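Long-range contacts in UPF0303 protein YBR137W (Saccharomyces cerevisiae, PDB 4CLC), which is of unknown function but belongs to the UPF0303 family and resembles the HbpS-like haem-degrading proteins of the GAF clan: residues Phe40-Tyr45 with Ile165-Glu170; Tyr45-Val50 with Phe72-Tyr77; Lys57-Asp62 with Leu146-Leu151; Gln89-Thr94 with Glu124-Gly129; Gly130-Gln135 with Met159-Leu164. One frame throughout, in Å; residues are numbered along the deposited sequence.

Interaction 1: residues Phe40-Tyr45 with Ile165-Glu170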
# COMPACT_ATOMS: atom_id res chain seq x y z
N PHE D 40 20.81 11.91 -28.49
CA PHE D 40 21.68 12.91 -27.90
C PHE D 40 21.74 14.15 -28.79
O PHE D 40 21.75 15.29 -28.31
CB PHE D 40 23.08 12.35 -27.67
CG PHE D 40 24.01 13.34 -27.02
CD1 PHE D 40 23.88 13.64 -25.68
CD2 PHE D 40 24.99 13.98 -27.77
CE1 PHE D 40 24.73 14.55 -25.07
CE2 PHE D 40 25.83 14.90 -27.18
CZ PHE D 40 25.71 15.18 -25.82
N ASP D 41 21.78 13.91 -30.10
CA ASP D 41 21.78 15.01 -31.04
C ASP D 41 20.49 15.78 -30.86
O ASP D 41 20.52 16.99 -30.63
CB ASP D 41 21.95 14.50 -32.47
CG ASP D 41 23.34 13.92 -32.71
OD1 ASP D 41 24.27 14.33 -31.97
OD2 ASP D 41 23.49 13.05 -33.61
N LEU D 42 19.35 15.08 -30.92
CA LEU D 42 18.06 15.74 -30.80
C LEU D 42 17.92 16.54 -29.50
O LEU D 42 17.42 17.66 -29.50
CB LEU D 42 16.92 14.74 -30.89
CG LEU D 42 15.57 15.35 -30.51
CD1 LEU D 42 15.17 16.38 -31.54
CD2 LEU D 42 14.51 14.28 -30.38
N GLY D 43 18.37 15.97 -28.39
CA GLY D 43 18.27 16.63 -27.11
C GLY D 43 19.09 17.91 -27.00
O GLY D 43 18.66 18.88 -26.38
N THR D 44 20.29 17.91 -27.58
CA THR D 44 21.16 19.08 -27.44
C THR D 44 20.69 20.15 -28.42
O THR D 44 20.73 21.34 -28.13
CB THR D 44 22.67 18.75 -27.65
OG1 THR D 44 22.87 18.05 -28.88
CG2 THR D 44 23.19 17.90 -26.51
N TYR D 45 20.19 19.69 -29.56
CA TYR D 45 19.56 20.56 -30.53
C TYR D 45 18.47 21.42 -29.88
O TYR D 45 18.51 22.65 -29.92
CB TYR D 45 18.97 19.69 -31.64
CG TYR D 45 18.33 20.45 -32.78
CD1 TYR D 45 19.09 21.20 -33.65
CD2 TYR D 45 16.96 20.37 -33.00
CE1 TYR D 45 18.51 21.87 -34.71
CE2 TYR D 45 16.36 21.03 -34.07
CZ TYR D 45 17.15 21.79 -34.92
OH TYR D 45 16.58 22.46 -35.97
N ILE D 165 10.12 18.75 -35.58
CA ILE D 165 9.94 18.81 -37.04
C ILE D 165 11.15 19.45 -37.74
O ILE D 165 11.57 18.99 -38.81
CB ILE D 165 8.67 19.60 -37.43
CG1 ILE D 165 7.41 18.81 -37.08
CG2 ILE D 165 8.66 19.93 -38.91
CD1 ILE D 165 6.16 19.35 -37.73
N ALA D 166 11.71 20.50 -37.14
CA ALA D 166 12.96 21.07 -37.64
C ALA D 166 14.07 20.02 -37.69
O ALA D 166 14.73 19.87 -38.72
CB ALA D 166 13.38 22.23 -36.79
N PHE D 167 14.28 19.30 -36.59
CA PHE D 167 15.31 18.26 -36.52
C PHE D 167 15.06 17.17 -37.55
O PHE D 167 15.99 16.69 -38.21
CB PHE D 167 15.37 17.65 -35.12
CG PHE D 167 16.46 16.63 -34.95
CD1 PHE D 167 16.25 15.30 -35.26
CD2 PHE D 167 17.71 17.01 -34.47
CE1 PHE D 167 17.26 14.37 -35.10
CE2 PHE D 167 18.73 16.07 -34.31
CZ PHE D 167 18.50 14.76 -34.62
N ALA D 168 13.81 16.76 -37.66
CA ALA D 168 13.45 15.73 -38.62
C ALA D 168 13.74 16.24 -40.03
O ALA D 168 14.08 15.45 -40.93
CB ALA D 168 11.99 15.36 -38.49
N ASN D 169 13.64 17.56 -40.20
CA ASN D 169 13.78 18.16 -41.52
C ASN D 169 15.23 18.34 -41.93
O ASN D 169 15.49 18.78 -43.04
CB ASN D 169 13.04 19.50 -41.60
CG ASN D 169 11.74 19.43 -42.44
OD1 ASN D 169 11.59 18.58 -43.32
ND2 ASN D 169 10.81 20.32 -42.15
N GLU D 170 16.18 17.99 -41.08
CA GLU D 170 17.55 17.95 -41.57
C GLU D 170 17.97 16.52 -41.89
O GLU D 170 18.13 15.66 -41.01
CB GLU D 170 18.53 18.56 -40.57
CG GLU D 170 18.16 19.93 -40.08
CD GLU D 170 19.37 20.72 -39.62
OE1 GLU D 170 20.51 20.20 -39.69
OE2 GLU D 170 19.18 21.86 -39.17
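Phe167 enters between Tyr45 and Leu42, two residues three positions apart on helix 36-53, and contributes the largest single share of the buried surface. It meets Tyr45 in a T-shaped pair: the edge of Phe167 is directed at the face of the tyrosine ring, with the centroids 5.5 Å apart and the planes at 63°. Phe167 CD2 is the atom over that face, 3.7 Å from Tyr45 CD2, while Phe167 CB packs beside Tyr45 CE2. Leu42 takes up a face of the phenylalanine, its CD1 lying 3.7 Å from Phe167 CG in a CH-pi contact 26° off the ring normal. The backbone adds to this, with Leu42 CA 3.6 Å from Phe167 CE2. Such interlocking illustrates how two helices on one side of an alpha/beta sheet, here 36-53 and 153-168, are joined near the protein surface; Leu31 of the short strand 30-31 also touches Phe167. In Tyr45 a chi1 of -177° sets CG anti to the backbone N, and the ring continues from there to Ala166. Its OH stands 3.3 Å from Ala166 CB, near the plane of the tyrosine ring, and Val2 packs against both residues. An alanine at Tyr45 would probably leave the edge of Phe167 without the aromatic face it points at and open a gap beside Ala166. At the margin, Asp41 CB approaches Phe167 CE2 at 4.0 Å, whereas its carboxylate turns to its own helix and accepts a hydrogen bond from Gln37.

Interaction 2: residues Tyr45-Val50 with Phe72-Tyr77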
# COMPACT_ATOMS: atom_id res chain seq x y z
N TYR D 45 20.19 19.69 -29.56
CA TYR D 45 19.56 20.56 -30.53
C TYR D 45 18.47 21.42 -29.88
O TYR D 45 18.51 22.65 -29.92
CB TYR D 45 18.97 19.69 -31.64
CG TYR D 45 18.33 20.45 -32.78
CD1 TYR D 45 19.09 21.20 -33.65
CD2 TYR D 45 16.96 20.37 -33.00
CE1 TYR D 45 18.51 21.87 -34.71
CE2 TYR D 45 16.36 21.03 -34.07
CZ TYR D 45 17.15 21.79 -34.92
OH TYR D 45 16.58 22.46 -35.97
N ILE D 46 17.51 20.75 -29.26
CA ILE D 46 16.46 21.41 -28.50
C ILE D 46 17.03 22.25 -27.38
O ILE D 46 16.48 23.30 -27.05
CB ILE D 46 15.48 20.38 -27.90
CG1 ILE D 46 14.90 19.49 -28.99
CG2 ILE D 46 14.38 21.07 -27.10
CD1 ILE D 46 14.00 18.46 -28.45
N ARG D 47 18.12 21.79 -26.79
CA ARG D 47 18.66 22.50 -25.64
C ARG D 47 19.17 23.83 -26.13
O ARG D 47 18.95 24.86 -25.49
CB ARG D 47 19.78 21.71 -24.95
CG ARG D 47 20.29 22.40 -23.67
CD ARG D 47 21.44 21.64 -23.05
NE ARG D 47 21.96 22.34 -21.88
CZ ARG D 47 22.89 23.28 -21.95
NH1 ARG D 47 23.36 23.63 -23.14
NH2 ARG D 47 23.33 23.88 -20.85
N ASN D 48 19.82 23.80 -27.28
CA ASN D 48 20.31 25.02 -27.90
C ASN D 48 19.11 25.91 -28.22
O ASN D 48 19.03 27.07 -27.78
CB ASN D 48 21.11 24.70 -29.17
CG ASN D 48 21.22 25.89 -30.10
OD1 ASN D 48 20.70 25.87 -31.23
ND2 ASN D 48 21.92 26.94 -29.66
N ALA D 49 18.16 25.34 -28.96
CA ALA D 49 16.93 26.03 -29.34
C ALA D 49 16.24 26.73 -28.17
O ALA D 49 16.07 27.95 -28.21
CB ALA D 49 15.99 25.07 -29.99
N VAL D 50 15.84 25.99 -27.14
CA VAL D 50 15.21 26.62 -25.99
C VAL D 50 16.09 27.73 -25.44
O VAL D 50 15.59 28.75 -24.95
CB VAL D 50 14.88 25.59 -24.85
CG1 VAL D 50 14.51 26.28 -23.56
CG2 VAL D 50 13.73 24.71 -25.26
N PHE D 72 17.90 10.80 -22.50
CA PHE D 72 18.40 12.17 -22.43
C PHE D 72 17.68 13.00 -21.42
O PHE D 72 16.46 12.96 -21.33
CB PHE D 72 18.27 12.89 -23.78
CG PHE D 72 18.90 14.25 -23.79
CD1 PHE D 72 20.23 14.40 -24.09
CD2 PHE D 72 18.16 15.38 -23.50
CE1 PHE D 72 20.83 15.65 -24.09
CE2 PHE D 72 18.75 16.64 -23.50
CZ PHE D 72 20.08 16.77 -23.80
N ARG D 73 18.42 13.80 -20.68
CA ARG D 73 17.80 14.79 -19.81
C ARG D 73 18.75 15.97 -19.64
O ARG D 73 19.96 15.78 -19.58
CB ARG D 73 17.44 14.17 -18.46
CG ARG D 73 16.82 15.14 -17.50
CD ARG D 73 15.38 15.45 -17.87
NE ARG D 73 14.51 14.28 -17.75
CZ ARG D 73 14.00 13.85 -16.61
NH1 ARG D 73 14.27 14.48 -15.47
NH2 ARG D 73 13.21 12.78 -16.60
N THR D 74 18.20 17.17 -19.58
CA THR D 74 19.01 18.34 -19.31
C THR D 74 18.18 19.46 -18.72
O THR D 74 16.96 19.44 -18.72
CB THR D 74 19.74 18.88 -20.56
OG1 THR D 74 20.68 19.88 -20.16
CG2 THR D 74 18.78 19.49 -21.53
N VAL D 75 18.87 20.45 -18.19
CA VAL D 75 18.24 21.58 -17.57
C VAL D 75 18.84 22.80 -18.29
O VAL D 75 20.06 22.87 -18.43
CB VAL D 75 18.49 21.52 -16.04
CG1 VAL D 75 18.95 22.85 -15.47
CG2 VAL D 75 17.27 21.00 -15.32
N THR D 76 18.02 23.71 -18.80
CA THR D 76 18.51 24.73 -19.77
C THR D 76 19.14 25.96 -19.15
O THR D 76 19.79 26.75 -19.84
CB THR D 76 17.40 25.27 -20.70
OG1 THR D 76 16.37 25.89 -19.92
CG2 THR D 76 16.81 24.17 -21.55
N TYR D 77 18.97 26.12 -17.84
CA TYR D 77 19.40 27.33 -17.16
C TYR D 77 19.16 27.14 -15.68
O TYR D 77 18.43 26.23 -15.28
CB TYR D 77 18.63 28.53 -17.69
CG TYR D 77 19.24 29.88 -17.40
CD1 TYR D 77 20.24 30.39 -18.21
CD2 TYR D 77 18.79 30.66 -16.35
CE1 TYR D 77 20.79 31.62 -17.98
CE2 TYR D 77 19.35 31.89 -16.11
CZ TYR D 77 20.35 32.37 -16.94
OH TYR D 77 20.91 33.60 -16.72
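The guanidinium of Arg47 has Thr74 OG1 at its edge, near its plane, and Val75 O approaching obliquely. Arg47 NE donates to Thr74 OG1 over 3.3 Å, but the angle at the hydrogen is 130° and the bond is weak. Its strongest polar partner is a polar side chain of another chain, bonded to NH2; an aromatic side chain of that chain adds a cation-pi contact. Arg47 is extended from CG to NE and crosses Thr74 at about a right angle; its CD lies 3.7 Å from Thr74 CG2. This is a helix packed on one face of the sheet, over its outermost strand within the chain, 70-75, which follows 60-64 as an antiparallel hairpin. One helical turn further on, Val50 CG1 meets Thr76 CG2 at 3.7 Å, an apolar touch just past the end of the strand. Thr76 holds OG1 between its backbone N and carbonyl carbon (chi1 61°); that hydroxyl bonds to Lys57 O, while the methyl is presented to the valine. An alanine in place of Arg47 would probably leave Thr74 OG1 without this weak donor and deprive the aromatic and polar groups of the other chain of their cationic mate.

Interaction 3: residues Lys57-Asp62 with Leu146-Leu151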
# COMPACT_ATOMS: atom_id res chain seq x y z
N LYS D 57 15.30 31.46 -19.09
CA LYS D 57 14.16 30.63 -18.66
C LYS D 57 14.64 29.21 -18.36
O LYS D 57 15.14 28.52 -19.26
CB LYS D 57 13.06 30.62 -19.73
CG LYS D 57 12.14 31.84 -19.70
CD LYS D 57 11.25 31.84 -18.48
CE LYS D 57 10.37 33.07 -18.39
NZ LYS D 57 9.50 33.00 -17.17
N PRO D 58 14.55 28.78 -17.10
CA PRO D 58 14.98 27.40 -16.83
C PRO D 58 13.98 26.41 -17.40
O PRO D 58 12.80 26.42 -17.05
CB PRO D 58 15.01 27.34 -15.30
CG PRO D 58 13.94 28.31 -14.88
CD PRO D 58 13.90 29.41 -15.93
N VAL D 59 14.47 25.48 -18.21
CA VAL D 59 13.58 24.55 -18.87
C VAL D 59 14.17 23.15 -18.81
O VAL D 59 15.38 22.98 -18.93
CB VAL D 59 13.33 24.98 -20.33
CG1 VAL D 59 12.69 23.88 -21.12
CG2 VAL D 59 12.45 26.19 -20.34
N ALA D 60 13.31 22.17 -18.58
CA ALA D 60 13.74 20.78 -18.48
C ALA D 60 13.36 20.06 -19.77
O ALA D 60 12.28 20.26 -20.29
CB ALA D 60 13.13 20.12 -17.27
N ILE D 61 14.26 19.24 -20.27
CA ILE D 61 14.06 18.54 -21.53
C ILE D 61 14.29 17.04 -21.35
O ILE D 61 15.34 16.64 -20.88
CB ILE D 61 15.02 19.08 -22.61
CG1 ILE D 61 14.77 20.56 -22.84
CG2 ILE D 61 14.87 18.30 -23.90
CD1 ILE D 61 15.85 21.23 -23.64
N ASP D 62 13.31 16.21 -21.72
CA ASP D 62 13.47 14.76 -21.59
C ASP D 62 13.29 14.00 -22.91
O ASP D 62 12.49 14.37 -23.77
CB ASP D 62 12.48 14.23 -20.54
CG ASP D 62 12.72 12.75 -20.19
OD1 ASP D 62 12.14 11.87 -20.87
OD2 ASP D 62 13.48 12.48 -19.23
N LEU D 146 9.16 13.06 -26.42
CA LEU D 146 9.93 14.24 -26.09
C LEU D 146 9.11 15.10 -25.15
O LEU D 146 7.95 15.36 -25.43
CB LEU D 146 10.30 14.99 -27.36
CG LEU D 146 10.62 16.48 -27.32
CD1 LEU D 146 11.80 16.72 -26.43
CD2 LEU D 146 10.91 16.92 -28.70
N THR D 147 9.69 15.54 -24.04
CA THR D 147 8.94 16.28 -23.05
C THR D 147 9.70 17.49 -22.56
O THR D 147 10.83 17.38 -22.08
CB THR D 147 8.58 15.43 -21.83
OG1 THR D 147 7.83 14.28 -22.24
CG2 THR D 147 7.76 16.24 -20.87
N ILE D 148 9.07 18.66 -22.68
CA ILE D 148 9.68 19.91 -22.29
C ILE D 148 8.87 20.47 -21.15
O ILE D 148 7.66 20.23 -21.06
CB ILE D 148 9.75 20.88 -23.47
CG1 ILE D 148 10.59 20.26 -24.59
CG2 ILE D 148 10.34 22.20 -23.06
CD1 ILE D 148 10.71 21.12 -25.81
N SER D 149 9.53 21.18 -20.25
CA SER D 149 8.85 21.74 -19.09
C SER D 149 9.51 23.03 -18.64
O SER D 149 10.72 23.12 -18.63
CB SER D 149 8.84 20.73 -17.94
OG SER D 149 8.98 21.38 -16.69
N GLY D 150 8.71 23.97 -18.17
CA GLY D 150 9.19 25.22 -17.62
C GLY D 150 8.85 26.50 -18.37
O GLY D 150 9.04 27.60 -17.84
N LEU D 151 8.33 26.37 -19.59
CA LEU D 151 7.76 27.52 -20.29
C LEU D 151 6.25 27.59 -20.05
O LEU D 151 5.71 26.87 -19.21
CB LEU D 151 8.05 27.45 -21.79
CG LEU D 151 9.53 27.33 -22.15
CD1 LEU D 151 9.69 27.08 -23.63
CD2 LEU D 151 10.27 28.59 -21.74
O HOH W 1 9.82 12.40 -22.66
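Val59 is the apolar hub, its two methyls reaching separate partners, Ile148 on the facing strand and Leu151 just beyond its end. With CG1 anti to the backbone N (chi1 167°), Val59 CG1 meets Ile148 CG2 at 3.5 Å; CG2, anti to the carbonyl carbon, meets Leu151 CD2 at 3.5 Å, the valine and leucine crossing at about a right angle. Further along, Ile61 CG2 is 4.3 Å from Leu146 CD1 in a looser touch. Outward from these side chains runs the ladder that fixes their register. Ala60 with Ser149 and Asp62 with Thr147 are hydrogen-bonded antiparallel pairs, and Ile61 with Ile148 between them is a non-hydrogen-bonded one. Ala60 N to Ser149 O, at 2.8 Å and 163°, is nearly straight, and Ile148 CA adds a CA-H...O contact to Ala60 O. At the polar edge a water lies 3.0 Å from Asp62 OD1 and 2.8 Å from Thr147 OG1, linking adjacent side chains, while OD2 of the aspartate is held in a salt bridge by Arg73. Ile61 and Ile148 face helices 36-53 and 153-168; Ala60, Asp62 and Thr147 face helix 84-98. A central antiparallel pair with helices on both faces is the core of an alpha/beta/alpha sandwich, consistent with the GAF-like fold of the family.

Interaction 4: residues Gln89-Thr94 with Glu124-Gly129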
# COMPACT_ATOMS: atom_id res chain seq x y z
N GLN D 89 7.33 13.79 -15.78
CA GLN D 89 6.80 12.44 -15.64
C GLN D 89 5.31 12.42 -15.92
O GLN D 89 4.82 11.57 -16.66
CB GLN D 89 7.07 11.89 -14.25
CG GLN D 89 7.46 10.42 -14.27
CD GLN D 89 8.76 10.15 -15.06
OE1 GLN D 89 9.48 11.08 -15.47
NE2 GLN D 89 9.06 8.87 -15.26
N ARG D 90 4.62 13.39 -15.34
CA ARG D 90 3.18 13.51 -15.54
C ARG D 90 2.78 13.81 -16.99
O ARG D 90 1.79 13.25 -17.49
CB ARG D 90 2.64 14.55 -14.58
CG ARG D 90 2.88 14.20 -13.14
CD ARG D 90 2.31 15.22 -12.21
NE ARG D 90 0.89 15.45 -12.49
CZ ARG D 90 0.38 16.59 -12.94
NH1 ARG D 90 1.17 17.64 -13.16
NH2 ARG D 90 -0.91 16.69 -13.18
N LYS D 91 3.53 14.66 -17.69
CA LYS D 91 3.18 14.93 -19.08
C LYS D 91 3.42 13.70 -19.94
O LYS D 91 2.54 13.27 -20.70
CB LYS D 91 3.97 16.11 -19.64
CG LYS D 91 3.65 17.44 -19.00
CD LYS D 91 4.28 18.58 -19.77
CE LYS D 91 4.27 19.87 -18.96
NZ LYS D 91 4.97 20.97 -19.70
N LYS D 92 4.62 13.13 -19.81
CA LYS D 92 5.06 11.95 -20.55
C LYS D 92 4.07 10.82 -20.37
O LYS D 92 3.72 10.13 -21.32
CB LYS D 92 6.46 11.52 -20.07
CG LYS D 92 7.01 10.31 -20.78
CD LYS D 92 8.41 9.95 -20.33
CE LYS D 92 8.48 9.69 -18.86
NZ LYS D 92 9.46 10.64 -18.25
N LYS D 93 3.63 10.64 -19.13
CA LYS D 93 2.73 9.55 -18.82
C LYS D 93 1.44 9.69 -19.63
O LYS D 93 1.04 8.75 -20.33
CB LYS D 93 2.43 9.49 -17.31
CG LYS D 93 1.82 8.16 -16.93
CD LYS D 93 1.73 7.92 -15.44
CE LYS D 93 1.28 6.48 -15.15
NZ LYS D 93 1.69 5.98 -13.80
N THR D 94 0.81 10.86 -19.56
CA THR D 94 -0.38 11.14 -20.35
C THR D 94 -0.13 10.85 -21.83
O THR D 94 -0.83 10.04 -22.43
CB THR D 94 -0.85 12.59 -20.22
OG1 THR D 94 -1.23 12.87 -18.86
CG2 THR D 94 -2.01 12.82 -21.12
N GLU D 124 -0.95 12.16 -11.18
CA GLU D 124 -0.24 11.14 -11.92
C GLU D 124 -0.12 11.54 -13.40
O GLU D 124 0.96 11.47 -13.98
CB GLU D 124 -0.96 9.78 -11.76
CG GLU D 124 -0.18 8.57 -12.28
CD GLU D 124 -0.86 7.21 -12.00
OE1 GLU D 124 -1.99 7.17 -11.47
OE2 GLU D 124 -0.24 6.17 -12.34
N TYR D 125 -1.25 11.83 -14.04
CA TYR D 125 -1.23 12.33 -15.42
C TYR D 125 -1.39 13.86 -15.51
O TYR D 125 -2.25 14.43 -14.86
CB TYR D 125 -2.32 11.66 -16.23
CG TYR D 125 -2.22 10.16 -16.33
CD1 TYR D 125 -2.75 9.34 -15.34
CD2 TYR D 125 -1.61 9.57 -17.42
CE1 TYR D 125 -2.68 7.97 -15.43
CE2 TYR D 125 -1.54 8.20 -17.52
CZ TYR D 125 -2.08 7.40 -16.52
OH TYR D 125 -2.01 6.03 -16.63
N ALA D 126 -0.57 14.52 -16.31
CA ALA D 126 -0.70 15.96 -16.49
C ALA D 126 -1.30 16.27 -17.84
O ALA D 126 -1.00 15.62 -18.84
CB ALA D 126 0.63 16.65 -16.36
N PHE D 127 -2.24 17.21 -17.85
CA PHE D 127 -2.86 17.57 -19.10
C PHE D 127 -2.43 18.92 -19.72
O PHE D 127 -2.96 19.31 -20.77
CB PHE D 127 -4.36 17.44 -18.92
CG PHE D 127 -4.78 16.01 -18.86
CD1 PHE D 127 -4.76 15.32 -17.65
CD2 PHE D 127 -5.10 15.32 -20.02
CE1 PHE D 127 -5.10 13.98 -17.60
CE2 PHE D 127 -5.45 13.98 -19.98
CZ PHE D 127 -5.44 13.31 -18.77
N HIS D 128 -1.49 19.62 -19.07
CA HIS D 128 -0.76 20.74 -19.71
C HIS D 128 0.13 20.23 -20.84
O HIS D 128 0.46 19.05 -20.89
CB HIS D 128 0.11 21.48 -18.71
CG HIS D 128 -0.67 22.20 -17.66
ND1 HIS D 128 -1.87 21.73 -17.17
CD2 HIS D 128 -0.38 23.31 -16.95
CE1 HIS D 128 -2.30 22.55 -16.23
NE2 HIS D 128 -1.42 23.51 -16.07
N GLY D 129 0.52 21.12 -21.75
CA GLY D 129 1.28 20.70 -22.91
C GLY D 129 2.79 20.63 -22.69
O GLY D 129 3.30 21.06 -21.66
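Lys93 lies across Tyr125, its CD over the ring face in a CH-pi contact 4.1 Å from the centroid and 19° off the normal. The extended lysine chain continues to Glu124, where NZ forms a salt bridge with OE2, modelled too close for its length to carry meaning. Arg90 bends at its third torsion (chi3 54°), and one face of its guanidinium rests on Ala126 CB, 3.4 Å from NH1. Arg90 NH2 bonds weakly to Tyr125 O and has a further acceptor in Ser122 O. The segment 124-129 has no regular structure of its own; it is a loop packed on helix 84-98, which lies on one face of the central sheet, and it leads into strand 131-136. Ala126 is gripped through its backbone on both ends: its N donates to Arg90 O at 2.9 Å, arriving above the carbonyl plane, and its O accepts from Thr94 OG1 at 2.8 Å. Thr94 also turns its methyl toward Phe127, which it crosses at about a right angle, with CG2 off-centre over the ring and 3.8 Å from CE2. The extended Lys91 chain carries NZ to Gly129 O, and the same ammonium bonds Ile148 O of the sheet.

Interaction 5: residues Gly130-Gln135 with Met159-Leu164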
# COMPACT_ATOMS: atom_id res chain seq x y z
N GLY D 130 3.51 20.17 -23.71
CA GLY D 130 4.95 19.98 -23.63
C GLY D 130 5.50 18.57 -23.80
O GLY D 130 6.71 18.40 -23.95
N ALA D 131 4.62 17.56 -23.84
CA ALA D 131 5.04 16.19 -24.10
C ALA D 131 4.57 15.78 -25.47
O ALA D 131 3.38 15.59 -25.69
CB ALA D 131 4.48 15.25 -23.06
N VAL D 132 5.51 15.61 -26.39
CA VAL D 132 5.17 15.23 -27.74
C VAL D 132 5.82 13.89 -28.06
O VAL D 132 7.02 13.71 -27.89
CB VAL D 132 5.63 16.30 -28.77
CG1 VAL D 132 5.45 15.81 -30.19
CG2 VAL D 132 4.87 17.59 -28.55
N LEU D 133 5.02 12.93 -28.49
CA LEU D 133 5.55 11.67 -28.92
C LEU D 133 6.46 11.85 -30.12
O LEU D 133 6.28 12.78 -30.91
CB LEU D 133 4.42 10.69 -29.26
CG LEU D 133 3.51 10.29 -28.10
CD1 LEU D 133 2.32 9.52 -28.63
CD2 LEU D 133 4.28 9.45 -27.13
N ILE D 134 7.46 10.97 -30.23
CA ILE D 134 8.32 10.91 -31.39
C ILE D 134 7.89 9.73 -32.25
O ILE D 134 8.13 8.57 -31.89
CB ILE D 134 9.81 10.73 -31.01
CG1 ILE D 134 10.28 11.85 -30.09
CG2 ILE D 134 10.67 10.67 -32.25
CD1 ILE D 134 11.74 11.71 -29.71
N GLN D 135 7.28 10.02 -33.39
CA GLN D 135 6.72 8.99 -34.27
C GLN D 135 7.77 8.33 -35.14
O GLN D 135 8.81 8.93 -35.43
CB GLN D 135 5.64 9.59 -35.16
CG GLN D 135 4.32 8.93 -34.97
CD GLN D 135 3.71 9.24 -33.64
OE1 GLN D 135 3.54 10.41 -33.28
NE2 GLN D 135 3.38 8.20 -32.88
N MET D 159 7.59 24.55 -28.84
CA MET D 159 9.02 24.28 -28.89
C MET D 159 9.26 22.82 -29.20
O MET D 159 10.07 22.48 -30.07
CB MET D 159 9.71 24.64 -27.58
CG MET D 159 10.52 25.96 -27.61
SD MET D 159 11.78 26.14 -28.90
CE MET D 159 12.43 24.48 -29.08
N ALA D 160 8.51 21.97 -28.51
CA ALA D 160 8.57 20.54 -28.75
C ALA D 160 8.31 20.19 -30.20
O ALA D 160 9.16 19.59 -30.83
CB ALA D 160 7.58 19.82 -27.87
N VAL D 161 7.17 20.61 -30.73
CA VAL D 161 6.75 20.20 -32.07
C VAL D 161 7.62 20.81 -33.17
O VAL D 161 7.92 20.18 -34.19
CB VAL D 161 5.27 20.58 -32.35
CG1 VAL D 161 4.79 19.90 -33.62
CG2 VAL D 161 4.37 20.20 -31.20
N SER D 162 8.01 22.06 -32.95
CA SER D 162 8.73 22.81 -33.95
C SER D 162 10.11 22.22 -34.16
O SER D 162 10.50 21.87 -35.29
CB SER D 162 8.85 24.27 -33.53
OG SER D 162 7.74 24.66 -32.74
N SER D 163 10.84 22.10 -33.05
CA SER D 163 12.22 21.62 -33.07
C SER D 163 12.26 20.15 -33.39
O SER D 163 13.25 19.65 -33.93
CB SER D 163 12.92 21.90 -31.75
OG SER D 163 12.21 21.33 -30.68
N LEU D 164 11.19 19.44 -33.09
CA LEU D 164 11.09 18.05 -33.45
C LEU D 164 10.97 17.91 -34.97
O LEU D 164 11.64 17.08 -35.58
CB LEU D 164 9.89 17.43 -32.74
CG LEU D 164 9.80 15.94 -32.51
CD1 LEU D 164 11.14 15.41 -32.01
CD2 LEU D 164 8.75 15.78 -31.47
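Val132 sets CG1 anti to its backbone N (chi1 172°) and CG2 anti to its carbonyl carbon, which spreads the two methyls over different residues of the facing helix. CG1 goes to Leu164, whose own CG is also anti to its backbone N (chi1 -157°). The leucine and valine slide past each other in opposite directions, with Val132 CG1 3.5 Å from Leu164 CD2. The other methyl serves the preceding helical turn: Val132 CG2 is 3.6 Å from Ala160 CB and 3.8 Å from Val161 CG2, the two valines crossing at about a right angle. Val132 thus touches three helical side chains. Leu164 is forked in a matching way, for while CD2 takes Val132 and comes within 3.9 Å of Leu133 O, CD1 reaches Ile134 CG1 at 4.1 Å. The side-chain meetings are all apolar, and the segments share no hydrogen bond. The alternation of the strand sorts its residues: Val132 points at the helix, whereas Ala131 and Leu133 point the other way, toward helix 84-98. Gly130 and Ala160 are the nearest CA pair at their end of the contact. The axes of strand 131-135 and helix 159-164 approach to 8.4 Å and run in the same general sense, 30° apart. Leu42 of helix 36-53 touches both Ile134 and Leu164 and closes the cluster on that side. A helix laid lengthwise on a sheet whose opposite face carries another helix is typical of alpha/beta/alpha sandwiches such as the GAF-like domains.

In the fold
Taken together, the five contacts show chemistry following position. Interaction 5 lies nearest the chain's centre and meets through apolar side chains; interaction 3, also buried, ties the middle strands by backbone bonds, and the two join through the pairing of strands 131-136 and 144-149. Interactions 1 and 5 share helix 153-168, and interactions 1 and 2 share helix 36-53 and Tyr45, yet interaction 1 is an aromatic contact at the surface while interaction 2, though buried, turns a charged group toward another chain. Interaction 4, buried across the chain's centre from interaction 1, is richest in polar bonds made by side chains, and its Lys91 reaches Ile148 O of interaction 3. Arg73 similarly links interactions 2 and 3 through Asp62.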